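Local atomic coordinates of putative oxidoreductase (Pseudomonas putida, PDB entry 3L6D), a protein that probably binds NADP and acts as an oxidoreductase, with an N-terminal nucleotide-binding domain followed by a C-terminal domain resembling that of NADPH-dependent reductive aminases. Residues Glu9-Val14 / Gly32-Ile37; Ile15-Met20 / Gly43-Leu48; Asp238-Asp243 / Asp283-Ala288. All coordinates share one frame; numbering follows the deposited sequence.

Contact 1: Glu9-Val14 / Gly32-Ile37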
loop_
_atom_site.group_PDB
_atom_site.type_symbol
_atom_site.label_atom_id
_atom_site.label_comp_id
_atom_site.label_asym_id
_atom_site.label_seq_id
_atom_site.Cartn_x
_atom_site.Cartn_y
_atom_site.Cartn_z
ATOM N N GLU B 9 16.583 -15.294 38.354
ATOM C CA GLU B 9 15.836 -16.505 38.041
ATOM C C GLU B 9 14.914 -16.248 36.847
ATOM O O GLU B 9 14.255 -17.156 36.379
ATOM C CB GLU B 9 15.004 -16.987 39.260
ATOM C CG GLU B 9 15.828 -17.438 40.488
ATOM C CD GLU B 9 16.934 -18.430 40.136
ATOM O OE1 GLU B 9 16.654 -19.445 39.446
ATOM O OE2 GLU B 9 18.110 -18.198 40.534
ATOM N N PHE B 10 14.856 -15.000 36.366
ATOM C CA PHE B 10 13.987 -14.683 35.242
ATOM C C PHE B 10 14.713 -13.868 34.184
ATOM O O PHE B 10 15.710 -13.154 34.484
ATOM C CB PHE B 10 12.721 -13.962 35.720
ATOM C CG PHE B 10 11.890 -14.823 36.583
ATOM C CD1 PHE B 10 10.989 -15.718 36.034
ATOM C CD2 PHE B 10 12.089 -14.812 37.970
ATOM C CE1 PHE B 10 10.235 -16.546 36.872
ATOM C CE2 PHE B 10 11.349 -15.628 38.804
ATOM C CZ PHE B 10 10.437 -16.510 38.255
ATOM N N ASP B 11 14.235 -13.997 32.952
ATOM C CA ASP B 11 14.817 -13.271 31.832
ATOM C C ASP B 11 14.170 -11.908 31.613
ATOM O O ASP B 11 14.798 -10.982 31.077
ATOM C CB ASP B 11 14.637 -14.125 30.586
ATOM C CG ASP B 11 15.385 -15.413 30.688
ATOM O OD1 ASP B 11 16.610 -15.332 30.904
ATOM O OD2 ASP B 11 14.759 -16.478 30.580
ATOM N N VAL B 12 12.910 -11.792 32.001
ATOM C CA VAL B 12 12.096 -10.606 31.673
ATOM C C VAL B 12 10.858 -10.594 32.533
ATOM O O VAL B 12 10.275 -11.640 32.826
ATOM C CB VAL B 12 11.705 -10.563 30.166
ATOM C CG1 VAL B 12 10.909 -11.811 29.740
ATOM C CG2 VAL B 12 10.939 -9.239 29.809
ATOM N N SER B 13 10.431 -9.403 32.948
ATOM C CA SER B 13 9.185 -9.291 33.691
ATOM C C SER B 13 8.272 -8.463 32.792
ATOM O O SER B 13 8.761 -7.696 31.957
ATOM C CB SER B 13 9.385 -8.537 35.021
ATOM O OG SER B 13 10.187 -9.317 35.921
ATOM N N VAL B 14 6.966 -8.660 32.947
ATOM C CA VAL B 14 5.973 -7.914 32.165
ATOM C C VAL B 14 4.943 -7.385 33.145
ATOM O O VAL B 14 4.346 -8.140 33.922
ATOM C CB VAL B 14 5.260 -8.823 31.101
ATOM C CG1 VAL B 14 4.278 -7.982 30.236
ATOM C CG2 VAL B 14 6.256 -9.483 30.206
ATOM N N GLY B 32 10.652 -19.737 25.181
ATOM C CA GLY B 32 11.560 -20.262 26.194
ATOM C C GLY B 32 12.102 -19.315 27.264
ATOM O O GLY B 32 12.935 -19.726 28.064
ATOM N N LYS B 33 11.644 -18.060 27.299
ATOM C CA LYS B 33 12.094 -17.132 28.347
ATOM C C LYS B 33 11.402 -17.468 29.666
ATOM O O LYS B 33 10.258 -17.929 29.680
ATOM C CB LYS B 33 11.740 -15.658 27.988
ATOM C CG LYS B 33 12.615 -14.973 26.894
ATOM C CD LYS B 33 12.156 -15.371 25.472
ATOM C CE LYS B 33 12.864 -14.546 24.371
ATOM N NZ LYS B 33 12.762 -15.237 23.044
ATOM N N ARG B 34 12.101 -17.220 30.773
ATOM C CA ARG B 34 11.542 -17.392 32.083
ATOM C C ARG B 34 10.919 -16.015 32.320
ATOM O O ARG B 34 11.651 -14.988 32.266
ATOM C CB ARG B 34 12.656 -17.627 33.088
ATOM C CG ARG B 34 13.425 -18.985 32.860
ATOM C CD ARG B 34 14.720 -19.006 33.662
ATOM N NE ARG B 34 15.681 -17.987 33.195
ATOM C CZ ARG B 34 16.794 -17.639 33.849
ATOM N NH1 ARG B 34 17.120 -18.220 35.033
ATOM N NH2 ARG B 34 17.601 -16.721 33.318
ATOM N N VAL B 35 9.603 -15.991 32.484
ATOM C CA VAL B 35 8.851 -14.689 32.560
ATOM C C VAL B 35 8.150 -14.516 33.907
ATOM O O VAL B 35 7.414 -15.409 34.358
ATOM C CB VAL B 35 7.781 -14.603 31.428
ATOM C CG1 VAL B 35 7.102 -13.189 31.404
ATOM C CG2 VAL B 35 8.367 -14.921 30.030
ATOM N N ALA B 36 8.332 -13.342 34.520
ATOM C CA ALA B 36 7.621 -13.008 35.724
ATOM C C ALA B 36 6.656 -11.881 35.383
ATOM O O ALA B 36 6.928 -11.080 34.492
ATOM C CB ALA B 36 8.609 -12.589 36.827
ATOM N N ILE B 37 5.502 -11.871 36.049
ATOM C CA ILE B 37 4.429 -10.896 35.714
ATOM C C ILE B 37 3.846 -10.305 36.970
ATOM O O ILE B 37 3.930 -10.889 38.088
ATOM C CB ILE B 37 3.265 -11.541 34.890
ATOM C CG1 ILE B 37 2.580 -12.642 35.737
ATOM C CG2 ILE B 37 3.782 -12.062 33.469
ATOM C CD1 ILE B 37 1.301 -13.181 35.125
HETATM O O HOH W 1 16.062 -20.334 36.615
HETATM O O HOH W 2 15.593 -18.894 29.209
#
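Asp-11 and Arg-34 clasp each other where two parallel strands of a Rossmann-type beta-alpha-beta unit, 12-15 and 35-38, begin to pair. The guanidinium lies side-on: Arg-34 NH2 reaches Asp-11 OD1 at 3.0 Å and Arg-34 NE reaches Asp-11 OD2 at 3.2 Å, both nearly straight bonds that keep to the guanidinium plane but meet the oxygens from above the carboxylate plane. Asp-11 OD2 also takes the backbone N of Arg-34 at 2.8 Å on its anti lone pair, so one residue binds this carboxylate through side chain and main chain alike. A bend at chi3 (-65°) turns the guanidinium back over the Glu-9 to Phe-10 peptide, which covers one face. Water bridges Arg-34 NH1 to Glu-9 OE1, and another joins Asp-11 OD2 to Gly-32 O.

Behind this polar end the strands zip together through Ala-36 N to Val-12 O and Val-14 N to Ala-36 O. Val-12 and Val-35 lie side by side under helix 19-30, where both touch Leu-28. On the sheet's other face Ser-13 OG is held by Ala-62 O and Ser-66 OG, and Ala-36 CB sits over the Phe-10 ring, 4.0 Å from its centroid and 14° off the normal, a CH-pi contact.

Contact 2: Ile15-Met20 / Gly43-Leu48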
loop_
_atom_site.group_PDB
_atom_site.type_symbol
_atom_site.label_atom_id
_atom_site.label_comp_id
_atom_site.label_asym_id
_atom_site.label_seq_id
_atom_site.Cartn_x
_atom_site.Cartn_y
_atom_site.Cartn_z
ATOM N N ILE B 15 4.729 -6.105 33.055
ATOM C CA ILE B 15 3.822 -5.446 33.913
ATOM C C ILE B 15 2.732 -4.800 33.096
ATOM O O ILE B 15 2.944 -3.988 32.248
ATOM C CB ILE B 15 4.560 -4.456 34.731
ATOM C CG1 ILE B 15 5.348 -5.173 35.786
ATOM C CG2 ILE B 15 3.635 -3.494 35.342
ATOM C CD1 ILE B 15 6.058 -4.296 36.594
ATOM N N GLY B 16 1.540 -5.210 33.427
ATOM C CA GLY B 16 0.342 -4.834 32.742
ATOM C C GLY B 16 0.005 -6.007 31.871
ATOM O O GLY B 16 0.769 -6.390 31.022
ATOM N N LEU B 17 -1.173 -6.556 32.071
ATOM C CA LEU B 17 -1.582 -7.713 31.328
ATOM C C LEU B 17 -2.946 -7.471 30.787
ATOM O O LEU B 17 -3.886 -8.140 31.134
ATOM C CB LEU B 17 -1.647 -8.912 32.245
ATOM C CG LEU B 17 -0.557 -9.046 33.288
ATOM C CD1 LEU B 17 -0.738 -10.208 34.164
ATOM C CD2 LEU B 17 0.806 -9.048 32.638
ATOM N N GLY B 18 -2.995 -6.526 29.870
ATOM C CA GLY B 18 -4.090 -6.272 28.980
ATOM C C GLY B 18 -3.760 -7.082 27.757
ATOM O O GLY B 18 -2.864 -7.881 27.783
ATOM N N ALA B 19 -4.490 -6.879 26.687
ATOM C CA ALA B 19 -4.310 -7.720 25.489
ATOM C C ALA B 19 -2.870 -7.765 24.953
ATOM O O ALA B 19 -2.372 -8.842 24.593
ATOM C CB ALA B 19 -5.283 -7.303 24.383
HETATM N N MSE B 20 -2.228 -6.599 24.867
HETATM C CA MSE B 20 -0.892 -6.466 24.283
HETATM C C MSE B 20 0.185 -7.067 25.216
HETATM O O MSE B 20 1.006 -7.896 24.788
HETATM C CB MSE B 20 -0.616 -4.995 23.962
HETATM C CG MSE B 20 0.658 -4.709 23.182
HETATM SE SE MSE B 20 1.013 -5.797 21.595
HETATM C CE MSE B 20 0.209 -4.695 20.156
ATOM N N GLY B 43 -8.412 -12.846 35.437
ATOM C CA GLY B 43 -8.416 -13.545 34.128
ATOM C C GLY B 43 -7.035 -13.672 33.490
ATOM O O GLY B 43 -6.491 -14.807 33.281
ATOM N N LYS B 44 -6.449 -12.506 33.188
ATOM C CA LYS B 44 -5.171 -12.491 32.472
ATOM C C LYS B 44 -3.989 -13.110 33.200
ATOM O O LYS B 44 -3.250 -13.935 32.607
ATOM C CB LYS B 44 -4.856 -11.122 31.878
ATOM C CG LYS B 44 -5.355 -11.045 30.446
ATOM C CD LYS B 44 -6.737 -10.428 30.373
ATOM C CE LYS B 44 -6.632 -8.940 30.026
ATOM N NZ LYS B 44 -7.842 -8.403 29.318
ATOM N N ALA B 45 -3.860 -12.812 34.493
ATOM C CA ALA B 45 -2.783 -13.431 35.271
ATOM C C ALA B 45 -2.937 -14.954 35.381
ATOM O O ALA B 45 -1.953 -15.692 35.268
ATOM C CB ALA B 45 -2.648 -12.773 36.614
ATOM N N ALA B 46 -4.166 -15.431 35.544
ATOM C CA ALA B 46 -4.382 -16.875 35.691
ATOM C C ALA B 46 -3.904 -17.658 34.445
ATOM O O ALA B 46 -3.196 -18.650 34.581
ATOM C CB ALA B 46 -5.840 -17.188 36.010
ATOM N N ALA B 47 -4.270 -17.215 33.247
ATOM C CA ALA B 47 -3.848 -17.949 32.038
ATOM C C ALA B 47 -2.308 -17.965 31.869
ATOM O O ALA B 47 -1.715 -18.966 31.460
ATOM C CB ALA B 47 -4.525 -17.367 30.783
ATOM N N LEU B 48 -1.682 -16.859 32.214
ATOM C CA LEU B 48 -0.225 -16.726 32.097
ATOM C C LEU B 48 0.512 -17.615 33.087
ATOM O O LEU B 48 1.447 -18.288 32.712
ATOM C CB LEU B 48 0.200 -15.261 32.210
ATOM C CG LEU B 48 -0.264 -14.325 31.081
ATOM C CD1 LEU B 48 0.006 -12.885 31.485
ATOM C CD2 LEU B 48 0.348 -14.595 29.709
#
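Leu-17 and Lys-44 carry a largely apolar packing contact between the turn that follows strand 12-15 and one side of helix 42-50, close to the start of helix 19-30. It is a small interface, burying 208 Å² in all, and it rests on two patches that share Leu-17. In the first, the Leu-17 side chain reaches into helix 42-50 with its CD1 methyl, which meets Ala-45 CB at 4.0 Å and Leu-48 CD1 at 3.9 Å. The leucine side chains cross obliquely, and both also touch Ile-37 of strand 35-38, so the helix is packed against the turn and the sheet together.

The second patch is the chain of Lys-44. Its CB lies 3.9 Å from Leu-17 CB, and bends at chi2 (95°) and chi3 (98°) carry the methylenes around the carbonyl of Leu-17, with Lys-44 CE 3.1 Å from Leu-17 O. From there Lys-44 CE runs on past Gly-18 CA, at 3.8 Å, and the side chain also touches Thr-22 of helix 19-30. An alanine in place of Lys-44 removes the chain beyond CB and would probably leave Gly-18 CA without its cover and the Leu-17 carbonyl covered by CB alone, opening a gap beside the turn.

The turn is also held by Asn-39, just beyond strand 35-38, whose OD1 accepts from Leu-17 N. Gly-16 has a positive phi of 101°, a conformation in which a side chain would collide with the preceding carbonyl, while Gly-18 stands at the N-cap of helix 19-30. With Gly-21 these glycines match the GxGxxG pattern, consistent with the strand-turn-helix of a Rossmann dinucleotide-binding fold.

Contact 3: Asp238-Asp243 / Asp283-Ala288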
loop_
_atom_site.group_PDB
_atom_site.type_symbol
_atom_site.label_atom_id
_atom_site.label_comp_id
_atom_site.label_asym_id
_atom_site.label_seq_id
_atom_site.Cartn_x
_atom_site.Cartn_y
_atom_site.Cartn_z
ATOM N N ASP B 238 11.087 10.609 -17.656
ATOM C CA ASP B 238 11.131 9.605 -18.667
ATOM C C ASP B 238 10.015 8.614 -18.588
ATOM O O ASP B 238 9.523 8.202 -19.604
ATOM C CB ASP B 238 12.493 8.904 -18.749
ATOM C CG ASP B 238 12.917 8.239 -17.449
ATOM O OD1 ASP B 238 13.419 8.935 -16.558
ATOM O OD2 ASP B 238 12.813 7.001 -17.341
ATOM N N GLN B 239 9.637 8.146 -17.419
ATOM C CA GLN B 239 8.592 7.120 -17.393
ATOM C C GLN B 239 7.135 7.407 -16.919
ATOM O O GLN B 239 6.179 6.873 -17.448
ATOM C CB GLN B 239 9.164 5.912 -16.673
ATOM C CG GLN B 239 8.235 4.756 -16.533
ATOM C CD GLN B 239 8.933 3.434 -16.731
ATOM O OE1 GLN B 239 8.356 2.484 -17.183
ATOM N NE2 GLN B 239 10.188 3.390 -16.370
ATOM N N ALA B 240 7.012 8.199 -15.871
ATOM C CA ALA B 240 5.776 8.480 -15.207
ATOM C C ALA B 240 5.597 9.950 -14.927
ATOM O O ALA B 240 5.782 10.350 -13.818
ATOM C CB ALA B 240 5.727 7.718 -13.957
ATOM N N ARG B 241 5.267 10.753 -15.916
ATOM C CA ARG B 241 5.150 12.177 -15.703
ATOM C C ARG B 241 4.092 12.559 -14.709
ATOM O O ARG B 241 3.025 12.049 -14.712
ATOM C CB ARG B 241 4.863 12.891 -17.018
ATOM C CG ARG B 241 6.024 12.925 -17.938
ATOM C CD ARG B 241 5.719 13.665 -19.203
ATOM N NE ARG B 241 5.219 14.996 -18.958
ATOM C CZ ARG B 241 5.803 16.084 -19.404
ATOM N NH1 ARG B 241 6.919 15.984 -20.096
ATOM N NH2 ARG B 241 5.282 17.262 -19.150
ATOM N N LEU B 242 4.407 13.515 -13.880
ATOM C CA LEU B 242 3.442 14.019 -12.924
ATOM C C LEU B 242 2.204 14.622 -13.615
ATOM O O LEU B 242 1.083 14.355 -13.171
ATOM C CB LEU B 242 4.103 14.999 -11.960
ATOM C CG LEU B 242 3.282 15.382 -10.734
ATOM C CD1 LEU B 242 4.174 15.450 -9.534
ATOM C CD2 LEU B 242 2.573 16.723 -10.984
ATOM N N ASP B 243 2.385 15.401 -14.682
ATOM C CA ASP B 243 1.227 16.040 -15.321
ATOM C C ASP B 243 0.269 15.040 -15.950
ATOM O O ASP B 243 -0.928 15.211 -15.854
ATOM C CB ASP B 243 1.593 17.169 -16.316
ATOM C CG ASP B 243 2.553 16.733 -17.421
ATOM O OD1 ASP B 243 3.075 17.646 -18.080
ATOM O OD2 ASP B 243 2.808 15.529 -17.647
ATOM N N ASP B 283 6.451 18.085 -15.366
ATOM C CA ASP B 283 7.288 17.327 -16.282
ATOM C C ASP B 283 8.224 16.342 -15.574
ATOM O O ASP B 283 9.001 15.636 -16.219
ATOM C CB ASP B 283 8.091 18.271 -17.190
ATOM C CG ASP B 283 9.051 19.160 -16.421
ATOM O OD1 ASP B 283 8.950 19.246 -15.181
ATOM O OD2 ASP B 283 9.913 19.790 -17.060
ATOM N N GLN B 284 8.172 16.307 -14.246
ATOM C CA GLN B 284 8.991 15.342 -13.499
ATOM C C GLN B 284 8.273 14.014 -13.195
ATOM O O GLN B 284 7.067 13.898 -13.376
ATOM C CB GLN B 284 9.532 15.979 -12.216
ATOM C CG GLN B 284 10.387 17.217 -12.465
ATOM C CD GLN B 284 10.853 17.835 -11.186
ATOM O OE1 GLN B 284 11.180 17.132 -10.222
ATOM N NE2 GLN B 284 10.885 19.167 -11.151
ATOM N N ASP B 285 9.042 13.023 -12.747
ATOM C CA ASP B 285 8.519 11.757 -12.261
ATOM C C ASP B 285 7.528 12.042 -11.131
ATOM O O ASP B 285 7.664 13.029 -10.382
ATOM C CB ASP B 285 9.659 10.863 -11.767
ATOM C CG ASP B 285 9.190 9.464 -11.344
ATOM O OD1 ASP B 285 9.181 8.545 -12.196
ATOM O OD2 ASP B 285 8.853 9.261 -10.154
ATOM N N ILE B 286 6.521 11.181 -11.062
ATOM C CA ILE B 286 5.454 11.241 -10.068
ATOM C C ILE B 286 6.003 11.319 -8.633
ATOM O O ILE B 286 5.407 11.987 -7.759
ATOM C CB ILE B 286 4.481 10.068 -10.289
ATOM C CG1 ILE B 286 3.226 10.192 -9.406
ATOM C CG2 ILE B 286 5.219 8.690 -10.106
ATOM C CD1 ILE B 286 2.421 11.480 -9.622
ATOM N N ALA B 287 7.166 10.712 -8.398
ATOM C CA ALA B 287 7.806 10.806 -7.075
ATOM C C ALA B 287 8.174 12.249 -6.691
ATOM O O ALA B 287 8.399 12.506 -5.514
ATOM C CB ALA B 287 9.026 9.897 -6.975
ATOM N N ALA B 288 8.197 13.185 -7.651
ATOM C CA ALA B 288 8.492 14.595 -7.324
ATOM C C ALA B 288 7.372 15.201 -6.500
ATOM O O ALA B 288 7.529 16.293 -5.915
ATOM C CB ALA B 288 8.720 15.443 -8.584
HETATM O O HOH W 3 8.941 14.269 -19.198
#
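Gln-284 O accepts the backbone N of Leu-242 at 2.7 Å, with the donor nearly in line with the carbonyl. A second bond runs the opposite way, from Ile-286 N to Ala-240 O at 3.0 Å, and the two together bridge Arg-241 and Asp-285 backbone to backbone.

On one flank of this single bridge, Arg-241 bends at chi3 (54°) and lays a face of its guanidinium over Asp-283, whose CA stands 3.5 Å from Arg-241 NH2. The guanidinium is held in place by Asp-243: Arg-241 NE meets Asp-243 OD2 at 2.8 Å, in a nearly straight bond that is part of a salt bridge. On the other flank the contact is apolar. Ala-240 CB touches Ile-286 CG2 at 4.0 Å, and Ile-286 CD1 reaches Leu-242 CG at 4.1 Å, those two side chains crossing at about a right angle. Just beyond, Asp-285 OD2 accepts Ala-287 N in an Asx turn, while its OD1 pairs with Arg-229.

The bridge thus joins the start of helix 242-259, with Arg-241 at its N-cap, to the chain leaving helix 264-281. Leu-242 packs on Val-273, Ala-276 and Ala-277 of that helix, and Met-187 of the second subunit lies against Ile-286.

How the contacts relate
From the N terminus, contact 1 closes the first beta-alpha-beta unit, bringing strand 35-38 back beside strand 12-15 after helix 19-30. Contact 2 begins where strand 12-15 ends and closes on helix 42-50, so along the chain the two cross, their segments alternating. They also meet in space, through Ile-37. Together they tie strands, glycine turn and helix 42-50 into one part of the Rossmann-type domain. Contact 3 follows in series, closing the helical excursion 242-281 in the C-terminal domain, its centre about 53 Å from that of contact 1 and across the chain's centre.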